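Local coordinates for protein adenosine kinase (PDB 3UBO) that probably transfers a phosphate from ATP to adenosine, as a pfkB-family kinase, and is held here with adenosine and ADP in its pockets, at residues Gly35-Ile40 with Val195-Ser200; Tyr160-Pro165 with Arg199-Glu204; Ile213-Arg218 with Asp280-Gly285. All blocks are in the same frame, centred on the assembly; numbering follows the deposited sequence.

Contact 1: residues Gly35-Ile40 with Val195-Ser200; sequences GAMNLI and VHRYRS. With ADN (adenosine), chain C.
Arg-197 has CG anti to the backbone N (chi1 176°) and stays extended through its next bond, so the chain runs straight out from the end of helix 192-197. The bend at chi3 (74°) then turns the guanidinium across the ends of Met-37, modelled as selenomethionine, and Leu-39. These two residues point the same way from strand 37-39, and the backbones stay far apart: even the nearest pair of CA atoms, those of Leu-39 and Arg-197, is separated by 12.0 Å. The gap is bridged by the side chains of Met-37, Leu-39 and Arg-197.

Leu-39 lies over one face of the guanidinium. Its branch CD1 does the touching, 4.1 Å from NE of Arg-197 and 4.2 Å from NH2 of the same arginine. Met-37 arrives at about a right angle to the arginine chain, with its methyl CE 4.0 Å from NH2 of Arg-197 and neither squarely over the face nor at the edge. Both contacts are van der Waals packing of apolar carbon against a charged group. The charge itself is met elsewhere: NE forms a salt bridge with Asp-163, which is also hydrogen-bonded to the hydroxyl of Tyr-198 and packs against Met-37 and Leu-39. Back along the arginine, CG of Arg-197 rests 3.5 Å above one face of the neighbouring Tyr-198 ring, near its rim.

Met-37 belongs to the adenosine pocket, although the exact placing of its terminal methyl against the adenine is doubtful. Strand 37-39 is an outermost strand of the five-stranded mixed sheet, whereas helix 192-197 follows a strand of the large parallel sheet. A lid sheet meeting the alpha/beta body beside the bound nucleoside is characteristic of the ribokinase-like fold of pfkB kinases.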
loop_
_atom_site.group_PDB
_atom_site.type_symbol
_atom_site.label_atom_id
_atom_site.label_comp_id
_atom_site.label_asym_id
_atom_site.label_seq_id
_atom_site.Cartn_x
_atom_site.Cartn_y
_atom_site.Cartn_z
ATOM N N GLY A 35 5.282 15.764 12.980
ATOM C CA GLY A 35 5.453 14.749 13.985
ATOM C C GLY A 35 4.192 14.354 14.694
ATOM O O GLY A 35 4.078 13.264 15.201
ATOM N N ALA A 36 3.237 15.255 14.710
ATOM C CA ALA A 36 2.047 15.113 15.514
ATOM C C ALA A 36 0.922 14.381 14.829
ATOM O O ALA A 36 1.018 14.026 13.680
ATOM C CB ALA A 36 1.580 16.469 15.913
HETATM N N MSE A 37 -0.162 14.180 15.551
HETATM C CA MSE A 37 -1.376 13.724 14.945
HETATM C C MSE A 37 -2.313 14.874 14.945
HETATM O O MSE A 37 -2.650 15.396 15.975
HETATM C CB MSE A 37 -2.056 12.670 15.758
HETATM C CG MSE A 37 -3.330 13.223 16.290
HETATM SE SE MSE A 37 -4.856 12.612 15.441
HETATM C CE MSE A 37 -5.873 12.416 16.964
ATOM N N ASN A 38 -2.684 15.295 13.740
ATOM C CA ASN A 38 -3.571 16.428 13.542
ATOM C C ASN A 38 -4.989 15.949 13.296
ATOM O O ASN A 38 -5.225 15.047 12.492
ATOM C CB ASN A 38 -3.093 17.287 12.371
ATOM C CG ASN A 38 -1.637 17.691 12.501
ATOM O OD1 ASN A 38 -1.323 18.856 12.743
ATOM N ND2 ASN A 38 -0.739 16.725 12.340
ATOM N N LEU A 39 -5.930 16.558 14.001
ATOM C CA LEU A 39 -7.294 16.162 13.937
ATOM C C LEU A 39 -8.002 17.063 12.996
ATOM O O LEU A 39 -7.910 18.255 13.098
ATOM C CB LEU A 39 -7.904 16.307 15.298
ATOM C CG LEU A 39 -7.837 15.069 16.151
ATOM C CD1 LEU A 39 -8.168 15.485 17.509
ATOM C CD2 LEU A 39 -8.793 14.050 15.665
ATOM N N ILE A 40 -8.725 16.466 12.082
ATOM C CA ILE A 40 -9.344 17.194 11.002
ATOM C C ILE A 40 -10.787 16.731 10.739
ATOM O O ILE A 40 -11.118 15.522 10.870
ATOM C CB ILE A 40 -8.508 16.993 9.675
ATOM C CG1 ILE A 40 -8.717 15.585 9.104
ATOM C CG2 ILE A 40 -7.119 17.310 9.902
ATOM C CD1 ILE A 40 -7.846 15.231 7.924
ATOM N N VAL A 195 -1.640 13.949 24.987
ATOM C CA VAL A 195 -1.183 14.210 26.359
ATOM C C VAL A 195 -1.595 15.592 26.962
ATOM O O VAL A 195 -2.243 15.607 27.999
ATOM C CB VAL A 195 0.313 13.797 26.607
ATOM C CG1 VAL A 195 0.813 14.266 27.961
ATOM C CG2 VAL A 195 0.470 12.263 26.470
ATOM N N HIS A 196 -1.289 16.731 26.345
ATOM C CA HIS A 196 -1.873 17.982 26.870
ATOM C C HIS A 196 -3.405 18.002 26.946
ATOM O O HIS A 196 -3.979 18.412 27.956
ATOM C CB HIS A 196 -1.414 19.187 26.076
ATOM C CG HIS A 196 0.064 19.361 26.063
ATOM N ND1 HIS A 196 0.886 18.673 25.189
ATOM C CD2 HIS A 196 0.877 20.155 26.799
ATOM C CE1 HIS A 196 2.146 19.034 25.387
ATOM N NE2 HIS A 196 2.171 19.934 26.358
ATOM N N ARG A 197 -4.077 17.547 25.892
ATOM C CA ARG A 197 -5.558 17.599 25.754
ATOM C C ARG A 197 -6.301 16.696 26.792
ATOM O O ARG A 197 -7.517 16.762 26.963
ATOM C CB ARG A 197 -5.881 17.234 24.279
ATOM C CG ARG A 197 -7.351 17.081 23.706
ATOM C CD ARG A 197 -7.365 17.108 22.050
ATOM N NE ARG A 197 -6.857 15.892 21.369
ATOM C CZ ARG A 197 -5.607 15.716 20.882
ATOM N NH1 ARG A 197 -4.670 16.683 20.923
ATOM N NH2 ARG A 197 -5.284 14.543 20.341
ATOM N N TYR A 198 -5.536 15.831 27.458
ATOM C CA TYR A 198 -6.068 14.915 28.467
ATOM C C TYR A 198 -5.045 14.570 29.539
ATOM O O TYR A 198 -5.061 13.438 30.010
ATOM C CB TYR A 198 -6.557 13.589 27.849
ATOM C CG TYR A 198 -7.536 13.730 26.701
ATOM C CD1 TYR A 198 -8.880 14.045 26.920
ATOM C CD2 TYR A 198 -7.116 13.573 25.395
ATOM C CE1 TYR A 198 -9.795 14.177 25.841
ATOM C CE2 TYR A 198 -7.993 13.721 24.333
ATOM C CZ TYR A 198 -9.325 14.014 24.554
ATOM O OH TYR A 198 -10.168 14.130 23.482
ATOM N N ARG A 199 -4.177 15.520 29.925
ATOM C CA ARG A 199 -3.196 15.303 31.031
ATOM C C ARG A 199 -3.879 14.589 32.208
ATOM O O ARG A 199 -3.406 13.573 32.738
ATOM C CB ARG A 199 -2.595 16.638 31.521
ATOM C CG ARG A 199 -1.133 16.584 31.906
ATOM C CD ARG A 199 -0.326 17.871 31.436
ATOM N NE ARG A 199 0.030 18.813 32.523
ATOM C CZ ARG A 199 0.768 19.931 32.385
ATOM N NH1 ARG A 199 1.243 20.269 31.178
ATOM N NH2 ARG A 199 1.029 20.720 33.446
ATOM N N SER A 200 -5.024 15.139 32.587
ATOM C CA SER A 200 -5.633 14.819 33.844
ATOM C C SER A 200 -6.391 13.526 33.699
ATOM O O SER A 200 -6.150 12.621 34.480
ATOM C CB SER A 200 -6.554 15.940 34.253
ATOM O OG SER A 200 -7.557 16.061 33.273
HETATM O "O5'" ADN C . 1.553 5.771 15.306
HETATM C "C5'" ADN C . 1.321 5.002 14.066
HETATM C "C4'" ADN C . -0.176 4.959 13.605
HETATM O "O4'" ADN C . -0.974 6.007 14.167
HETATM C "C3'" ADN C . -0.730 4.847 12.091
HETATM O "O3'" ADN C . -0.700 3.680 11.306
HETATM C "C2'" ADN C . -2.160 5.475 12.208
HETATM O "O2'" ADN C . -3.241 4.696 11.654
HETATM C "C1'" ADN C . -2.235 5.751 13.658
HETATM N N9 ADN C . -3.081 6.948 13.945
HETATM C C8 ADN C . -3.020 8.290 13.471
HETATM N N7 ADN C . -3.971 9.087 14.163
HETATM C C5 ADN C . -4.611 8.227 15.075
HETATM C C6 ADN C . -5.658 8.435 16.014
HETATM N N6 ADN C . -6.254 9.729 16.214
HETATM N N1 ADN C . -6.087 7.310 16.807
HETATM C C2 ADN C . -5.472 6.026 16.639
HETATM N N3 ADN C . -4.428 5.776 15.716
HETATM C C4 ADN C . -4.039 6.893 14.938
#

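Contact 2: residues Tyr160-Pro165 with Arg199-Glu204; sequences YLWDPP and RSEFLE. With ADN (adenosine), chain C.
A buried T-shaped aromatic contact joins the loop that leaves strand 152-158 to the first turn of helix 199-207, on the flank of the alpha/beta body. Phe-202 presents its edge to a face of Trp-162: the centroid of the five-membered ring lies 5.5 Å from that of the phenylalanine, and the planes stand at 79°. CE1 of Phe-202 does the touching, 3.9 Å from CG of Trp-162 and offset toward the rim of the indole. This follows from its first torsion, which sets CG of Phe-202 beside its own backbone N (chi1 -82°) and swings the ring toward the loop.

Glu-201 adds its aliphatic part. Its CB lies 3.8 Å from CD1 of Trp-162, and CG follows alongside, while the bend at chi2 (99°) turns the carboxylate back, where OE1 receives a weak hydrogen bond from OG of Ser-200. Tyr-198 makes a second edge-to-face pair with Trp-162, and Ile-171 of helix 168-179 also touches the Trp-162 side chain.

Two residues earlier, Tyr-160 carries the same loop into the adenosine pocket, where adenine C6 sits 3.4 Å above one face of its ring, offset toward the rim. Between Trp-162 and its two partners the chemistry is apolar and aromatic, with the C-H edge of Phe-202 set against the electron-rich indole face, an arrangement consistent with a weak electrostatic preference for edge-to-face rings, without formal charge.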
loop_
_atom_site.group_PDB
_atom_site.type_symbol
_atom_site.label_atom_id
_atom_site.label_comp_id
_atom_site.label_asym_id
_atom_site.label_seq_id
_atom_site.Cartn_x
_atom_site.Cartn_y
_atom_site.Cartn_z
ATOM N N TYR A 160 -5.476 8.016 22.348
ATOM C CA TYR A 160 -6.125 8.602 21.167
ATOM C C TYR A 160 -7.653 8.508 21.201
ATOM O O TYR A 160 -8.325 9.102 20.350
ATOM C CB TYR A 160 -5.663 7.897 19.872
ATOM C CG TYR A 160 -4.384 8.417 19.262
ATOM C CD1 TYR A 160 -3.524 7.553 18.571
ATOM C CD2 TYR A 160 -4.021 9.742 19.381
ATOM C CE1 TYR A 160 -2.323 7.989 18.045
ATOM C CE2 TYR A 160 -2.825 10.185 18.841
ATOM C CZ TYR A 160 -1.977 9.296 18.173
ATOM O OH TYR A 160 -0.797 9.730 17.613
ATOM N N LEU A 161 -8.158 7.702 22.147
ATOM C CA LEU A 161 -9.541 7.256 22.246
ATOM C C LEU A 161 -10.300 8.235 23.100
ATOM O O LEU A 161 -11.513 8.196 23.183
ATOM C CB LEU A 161 -9.623 5.901 22.920
ATOM C CG LEU A 161 -9.548 4.663 22.033
ATOM C CD1 LEU A 161 -9.946 3.430 22.836
ATOM C CD2 LEU A 161 -10.397 4.765 20.778
ATOM N N TRP A 162 -9.569 9.107 23.762
ATOM C CA TRP A 162 -10.240 10.185 24.448
ATOM C C TRP A 162 -10.990 11.136 23.504
ATOM O O TRP A 162 -12.088 11.602 23.858
ATOM C CB TRP A 162 -9.355 10.848 25.527
ATOM C CG TRP A 162 -9.595 10.079 26.786
ATOM C CD1 TRP A 162 -10.067 10.568 27.985
ATOM C CD2 TRP A 162 -9.540 8.632 26.932
ATOM N NE1 TRP A 162 -10.275 9.517 28.875
ATOM C CE2 TRP A 162 -9.963 8.326 28.262
ATOM C CE3 TRP A 162 -9.182 7.566 26.065
ATOM C CZ2 TRP A 162 -10.021 7.000 28.755
ATOM C CZ3 TRP A 162 -9.251 6.241 26.548
ATOM C CH2 TRP A 162 -9.656 5.975 27.898
ATOM N N ASP A 163 -10.455 11.333 22.288
ATOM C CA ASP A 163 -10.994 12.285 21.314
ATOM C C ASP A 163 -12.438 12.006 20.944
ATOM O O ASP A 163 -13.278 12.923 21.024
ATOM C CB ASP A 163 -10.110 12.395 20.053
ATOM C CG ASP A 163 -8.834 13.177 20.305
ATOM O OD1 ASP A 163 -8.929 14.204 21.020
ATOM O OD2 ASP A 163 -7.737 12.748 19.837
ATOM N N PRO A 164 -12.751 10.761 20.524
ATOM C CA PRO A 164 -14.162 10.522 20.223
ATOM C C PRO A 164 -15.045 10.782 21.464
ATOM O O PRO A 164 -14.572 11.263 22.512
ATOM C CB PRO A 164 -14.210 9.042 19.765
ATOM C CG PRO A 164 -12.868 8.564 19.652
ATOM C CD PRO A 164 -11.884 9.659 20.069
ATOM N N PRO A 165 -16.347 10.521 21.343
ATOM C CA PRO A 165 -17.156 10.998 22.481
ATOM C C PRO A 165 -17.235 9.950 23.638
ATOM O O PRO A 165 -16.946 10.275 24.821
ATOM C CB PRO A 165 -18.537 11.259 21.851
ATOM C CG PRO A 165 -18.411 10.914 20.371
ATOM C CD PRO A 165 -17.161 10.079 20.206
ATOM N N ARG A 199 -4.177 15.520 29.925
ATOM C CA ARG A 199 -3.196 15.303 31.031
ATOM C C ARG A 199 -3.879 14.589 32.208
ATOM O O ARG A 199 -3.406 13.573 32.738
ATOM C CB ARG A 199 -2.595 16.638 31.521
ATOM C CG ARG A 199 -1.133 16.584 31.906
ATOM C CD ARG A 199 -0.326 17.871 31.436
ATOM N NE ARG A 199 0.030 18.813 32.523
ATOM C CZ ARG A 199 0.768 19.931 32.385
ATOM N NH1 ARG A 199 1.243 20.269 31.178
ATOM N NH2 ARG A 199 1.029 20.720 33.446
ATOM N N SER A 200 -5.024 15.139 32.587
ATOM C CA SER A 200 -5.633 14.819 33.844
ATOM C C SER A 200 -6.391 13.526 33.699
ATOM O O SER A 200 -6.150 12.621 34.480
ATOM C CB SER A 200 -6.554 15.940 34.253
ATOM O OG SER A 200 -7.557 16.061 33.273
ATOM N N GLU A 201 -7.284 13.421 32.702
ATOM C CA GLU A 201 -8.021 12.161 32.470
ATOM C C GLU A 201 -7.093 10.960 32.483
ATOM O O GLU A 201 -7.460 9.895 32.984
ATOM C CB GLU A 201 -8.823 12.148 31.155
ATOM C CG GLU A 201 -10.167 12.880 31.196
ATOM C CD GLU A 201 -10.081 14.285 30.606
ATOM O OE1 GLU A 201 -8.985 14.902 30.681
ATOM O OE2 GLU A 201 -11.119 14.759 30.075
ATOM N N PHE A 202 -5.892 11.157 31.933
ATOM C CA PHE A 202 -4.883 10.120 31.773
ATOM C C PHE A 202 -4.326 9.697 33.159
ATOM O O PHE A 202 -4.505 8.536 33.549
ATOM C CB PHE A 202 -3.775 10.573 30.756
ATOM C CG PHE A 202 -4.150 10.382 29.268
ATOM C CD1 PHE A 202 -5.458 10.024 28.877
ATOM C CD2 PHE A 202 -3.199 10.614 28.258
ATOM C CE1 PHE A 202 -5.756 9.856 27.490
ATOM C CE2 PHE A 202 -3.493 10.455 26.877
ATOM C CZ PHE A 202 -4.736 10.078 26.484
ATOM N N LEU A 203 -3.692 10.627 33.894
ATOM C CA LEU A 203 -3.224 10.423 35.301
ATOM C C LEU A 203 -4.187 9.674 36.277
ATOM O O LEU A 203 -3.866 8.627 36.856
ATOM C CB LEU A 203 -2.840 11.774 35.919
ATOM C CG LEU A 203 -1.601 12.443 35.340
ATOM C CD1 LEU A 203 -1.426 13.803 35.901
ATOM C CD2 LEU A 203 -0.387 11.617 35.699
ATOM N N GLU A 204 -5.352 10.244 36.457
ATOM C CA GLU A 204 -6.356 9.660 37.319
ATOM C C GLU A 204 -6.742 8.279 36.807
ATOM O O GLU A 204 -7.110 7.353 37.560
ATOM C CB GLU A 204 -7.604 10.572 37.345
ATOM C CG GLU A 204 -8.920 9.895 37.739
ATOM C CD GLU A 204 -8.954 9.451 39.199
ATOM O OE1 GLU A 204 -8.167 10.000 40.026
ATOM O OE2 GLU A 204 -9.780 8.546 39.493
HETATM O "O5'" ADN C . 1.553 5.771 15.306
HETATM C "C5'" ADN C . 1.321 5.002 14.066
HETATM C "C4'" ADN C . -0.176 4.959 13.605
HETATM O "O4'" ADN C . -0.974 6.007 14.167
HETATM C "C3'" ADN C . -0.730 4.847 12.091
HETATM O "O3'" ADN C . -0.700 3.680 11.306
HETATM C "C2'" ADN C . -2.160 5.475 12.208
HETATM O "O2'" ADN C . -3.241 4.696 11.654
HETATM C "C1'" ADN C . -2.235 5.751 13.658
HETATM N N9 ADN C . -3.081 6.948 13.945
HETATM C C8 ADN C . -3.020 8.290 13.471
HETATM N N7 ADN C . -3.971 9.087 14.163
HETATM C C5 ADN C . -4.611 8.227 15.075
HETATM C C6 ADN C . -5.658 8.435 16.014
HETATM N N6 ADN C . -6.254 9.729 16.214
HETATM N N1 ADN C . -6.087 7.310 16.807
HETATM C C2 ADN C . -5.472 6.026 16.639
HETATM N N3 ADN C . -4.428 5.776 15.716
HETATM C C4 ADN C . -4.039 6.893 14.938
#

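Contact 3: residues Ile213-Arg218 with Asp280-Gly285; sequences IVFANR and DLYAAG. With ADP (adenosine-5'-diphosphate), chain D; ADN (adenosine), chain C.
The Phe-215 ring takes the methyl of Ala-283 over one face and Tyr-282 at its edge. CB of Ala-283 stands 3.9 Å from the centroid of the Phe-215 ring, 24° off the ring normal, a CH-pi contact displaced toward CD1 and CE1. At the rim, CD1 of Phe-215 meets CD1 of Tyr-282 at 4.4 Å, edge against edge. Here a helix approaches its strand closely: the CA atoms of Phe-215 and Ala-283 are 7.0 Å apart, and the small alanine lets the helix backbone come right up to the ring, CA as well as CB of Ala-283 touching it. CD2 of Tyr-282, across the ring from CD1, lies 3.9 Å from O3' of ADP, in an oblique approach.

Beyond this packing, each segment also reaches a bound ligand, Asn-217 the ADP and Asp-280 the adenosine. Asn-217 closes the strand as N-cap of helix 218-224. Its chi1 of 60° places the amide between backbone N and carbonyl carbon, with OD1 capping a backbone N of the helix and ND2 directed to the phosphate. The bond from ND2 of Asn-217 to O1B of ADP is 2.8 Å long but weak, bent to 125°. Asp-280 ends the GAGD sequence of pfkB kinases. Its OD2 lies 3.3 Å from O5' of adenosine, the hydroxyl that adenosine kinases phosphorylate, and Asn-65 and Ser-62 hold the carboxylate by hydrogen bonds.

Strand 213-217 runs parallel between strands 184-188 and 246-247 in the large sheet, and helix 278-290 packs against it. Phe-286 meets Phe-215 edge-to-face and Leu-287 also touches Phe-215, so the following turn of the helix continues the packing. Helix 296-311 lies against Tyr-282 through Ser-300 and Asn-304.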
loop_
_atom_site.group_PDB
_atom_site.type_symbol
_atom_site.label_atom_id
_atom_site.label_comp_id
_atom_site.label_asym_id
_atom_site.label_seq_id
_atom_site.Cartn_x
_atom_site.Cartn_y
_atom_site.Cartn_z
ATOM N N ILE A 213 -0.208 -0.851 33.021
ATOM C CA ILE A 213 1.014 -0.563 32.222
ATOM C C ILE A 213 0.930 0.679 31.284
ATOM O O ILE A 213 -0.092 0.897 30.583
ATOM C CB ILE A 213 1.384 -1.798 31.361
ATOM C CG1 ILE A 213 1.425 -3.068 32.226
ATOM C CG2 ILE A 213 2.703 -1.578 30.654
ATOM C CD1 ILE A 213 1.127 -4.356 31.477
ATOM N N VAL A 214 1.990 1.491 31.277
ATOM C CA VAL A 214 2.022 2.700 30.446
ATOM C C VAL A 214 3.146 2.742 29.388
ATOM O O VAL A 214 4.337 2.864 29.757
ATOM C CB VAL A 214 2.114 3.938 31.342
ATOM C CG1 VAL A 214 2.562 5.161 30.563
ATOM C CG2 VAL A 214 0.788 4.162 31.980
ATOM N N PHE A 215 2.813 2.641 28.088
ATOM C CA PHE A 215 3.828 2.898 27.012
ATOM C C PHE A 215 3.744 4.352 26.550
ATOM O O PHE A 215 2.624 4.906 26.428
ATOM C CB PHE A 215 3.648 1.999 25.788
ATOM C CG PHE A 215 3.709 0.527 26.085
ATOM C CD1 PHE A 215 4.819 -0.212 25.708
ATOM C CD2 PHE A 215 2.628 -0.131 26.725
ATOM C CE1 PHE A 215 4.881 -1.565 25.948
ATOM C CE2 PHE A 215 2.690 -1.495 26.994
ATOM C CZ PHE A 215 3.853 -2.209 26.604
ATOM N N ALA A 216 4.903 4.957 26.318
ATOM C CA ALA A 216 5.028 6.342 25.892
ATOM C C ALA A 216 6.397 6.628 25.181
ATOM O O ALA A 216 7.379 5.844 25.303
ATOM C CB ALA A 216 4.861 7.244 27.078
ATOM N N ASN A 217 6.495 7.731 24.432
ATOM C CA ASN A 217 7.820 8.103 23.940
ATOM C C ASN A 217 8.304 9.216 24.870
ATOM O O ASN A 217 7.563 9.636 25.755
ATOM C CB ASN A 217 7.834 8.448 22.430
ATOM C CG ASN A 217 6.912 9.621 22.076
ATOM O OD1 ASN A 217 6.805 10.591 22.827
ATOM N ND2 ASN A 217 6.266 9.542 20.913
ATOM N N ARG A 218 9.528 9.679 24.695
ATOM C CA ARG A 218 10.082 10.644 25.606
ATOM C C ARG A 218 9.285 11.940 25.668
ATOM O O ARG A 218 8.915 12.367 26.742
ATOM C CB ARG A 218 11.510 10.877 25.236
ATOM C CG ARG A 218 12.155 11.990 25.946
ATOM C CD ARG A 218 13.514 12.233 25.286
ATOM N NE ARG A 218 14.413 12.948 26.167
ATOM C CZ ARG A 218 15.460 12.381 26.764
ATOM N NH1 ARG A 218 15.732 11.077 26.556
ATOM N NH2 ARG A 218 16.248 13.118 27.559
ATOM N N ASP A 280 4.169 1.672 18.025
ATOM C CA ASP A 280 3.110 0.701 18.026
ATOM C C ASP A 280 3.689 -0.677 17.987
ATOM O O ASP A 280 3.139 -1.594 18.529
ATOM C CB ASP A 280 2.201 0.859 16.816
ATOM C CG ASP A 280 1.575 2.193 16.733
ATOM O OD1 ASP A 280 1.601 2.918 17.725
ATOM O OD2 ASP A 280 1.066 2.522 15.663
ATOM N N LEU A 281 4.799 -0.835 17.306
ATOM C CA LEU A 281 5.354 -2.154 17.164
ATOM C C LEU A 281 6.398 -2.418 18.209
ATOM O O LEU A 281 6.808 -3.531 18.414
ATOM C CB LEU A 281 5.881 -2.349 15.762
ATOM C CG LEU A 281 4.847 -3.122 14.981
ATOM C CD1 LEU A 281 4.170 -2.304 13.962
ATOM C CD2 LEU A 281 5.410 -4.346 14.402
ATOM N N TYR A 282 6.812 -1.372 18.890
ATOM C CA TYR A 282 7.647 -1.549 20.032
ATOM C C TYR A 282 6.859 -2.222 21.149
ATOM O O TYR A 282 7.323 -3.129 21.815
ATOM C CB TYR A 282 8.144 -0.222 20.514
ATOM C CG TYR A 282 8.941 -0.367 21.764
ATOM C CD1 TYR A 282 8.339 -0.353 22.993
ATOM C CD2 TYR A 282 10.298 -0.548 21.710
ATOM C CE1 TYR A 282 9.070 -0.486 24.115
ATOM C CE2 TYR A 282 11.022 -0.684 22.816
ATOM C CZ TYR A 282 10.414 -0.654 24.016
ATOM O OH TYR A 282 11.177 -0.797 25.129
ATOM N N ALA A 283 5.645 -1.760 21.333
ATOM C CA ALA A 283 4.782 -2.284 22.331
ATOM C C ALA A 283 4.283 -3.640 21.935
ATOM O O ALA A 283 3.970 -4.435 22.770
ATOM C CB ALA A 283 3.644 -1.361 22.511
ATOM N N ALA A 284 4.178 -3.896 20.652
ATOM C CA ALA A 284 3.673 -5.173 20.221
ATOM C C ALA A 284 4.658 -6.239 20.590
ATOM O O ALA A 284 4.291 -7.294 21.042
ATOM C CB ALA A 284 3.459 -5.180 18.762
ATOM N N GLY A 285 5.924 -5.958 20.377
ATOM C CA GLY A 285 6.943 -6.925 20.669
ATOM C C GLY A 285 7.066 -7.064 22.155
ATOM O O GLY A 285 7.153 -8.151 22.686
HETATM P PB ADP D . 7.458 7.166 18.507
HETATM O O1B ADP D . 7.013 8.751 18.300
HETATM O O2B ADP D . 6.550 6.262 19.589
HETATM O O3B ADP D . 7.471 6.447 17.205
HETATM P PA ADP D . 10.424 6.781 19.303
HETATM O O1A ADP D . 11.397 8.032 18.857
HETATM O O2A ADP D . 10.653 6.459 20.711
HETATM O O3A ADP D . 8.966 7.604 19.082
HETATM O "O5'" ADP D . 10.621 5.353 18.440
HETATM C "C5'" ADP D . 9.875 4.198 18.804
HETATM C "C4'" ADP D . 10.707 2.880 18.666
HETATM O "O4'" ADP D . 11.075 2.416 17.281
HETATM C "C3'" ADP D . 12.154 2.828 19.392
HETATM O "O3'" ADP D . 12.238 2.771 20.804
HETATM C "C2'" ADP D . 13.015 1.922 18.519
HETATM O "O2'" ADP D . 13.121 0.517 18.791
HETATM C "C1'" ADP D . 12.506 2.345 17.170
HETATM N N9 ADP D . 13.159 3.576 16.627
HETATM C C8 ADP D . 12.675 4.866 16.592
HETATM N N7 ADP D . 13.657 5.741 15.964
HETATM C C5 ADP D . 14.789 4.943 15.630
HETATM C C6 ADP D . 16.066 5.261 14.962
HETATM N N6 ADP D . 16.325 6.633 14.484
HETATM N N1 ADP D . 16.968 4.268 14.737
HETATM C C2 ADP D . 16.700 2.944 15.123
HETATM N N3 ADP D . 15.464 2.615 15.792
HETATM C C4 ADP D . 14.521 3.615 16.016
HETATM O "O5'" ADN C . 1.553 5.771 15.306
HETATM C "C5'" ADN C . 1.321 5.002 14.066
HETATM C "C4'" ADN C . -0.176 4.959 13.605
HETATM O "O4'" ADN C . -0.974 6.007 14.167
HETATM C "C3'" ADN C . -0.730 4.847 12.091
HETATM O "O3'" ADN C . -0.700 3.680 11.306
HETATM C "C2'" ADN C . -2.160 5.475 12.208
HETATM O "O2'" ADN C . -3.241 4.696 11.654
HETATM C "C1'" ADN C . -2.235 5.751 13.658
HETATM N N9 ADN C . -3.081 6.948 13.945
HETATM C C8 ADN C . -3.020 8.290 13.471
HETATM N N7 ADN C . -3.971 9.087 14.163
HETATM C C5 ADN C . -4.611 8.227 15.075
HETATM C C6 ADN C . -5.658 8.435 16.014
HETATM N N6 ADN C . -6.254 9.729 16.214
HETATM N N1 ADN C . -6.087 7.310 16.807
HETATM C C2 ADN C . -5.472 6.026 16.639
HETATM N N3 ADN C . -4.428 5.776 15.716
HETATM C C4 ADN C . -4.039 6.893 14.938
#

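Overall arrangement
From the N terminus, the chain lays down strand 37-39 of the smaller sheet and returns 155 residues later at 195-200, closing contact 1. Contact 2 opens inside that loop, at 160-165, and closes at 199-204, so both end on the same stretch of chain and share Arg-199 and Ser-200. Asp-163, from the first segment of contact 2, ties them together through Arg-197. Contact 3 comes afterwards in series, opening on the strand that follows helix 199-207 and closing at 280-285, with its centre about 17 Å from the centres of the other two. Lid strand, flanking loop and helix 278-290 thus converge on adenosine, which all three contacts touch; contact 3 adds ADP.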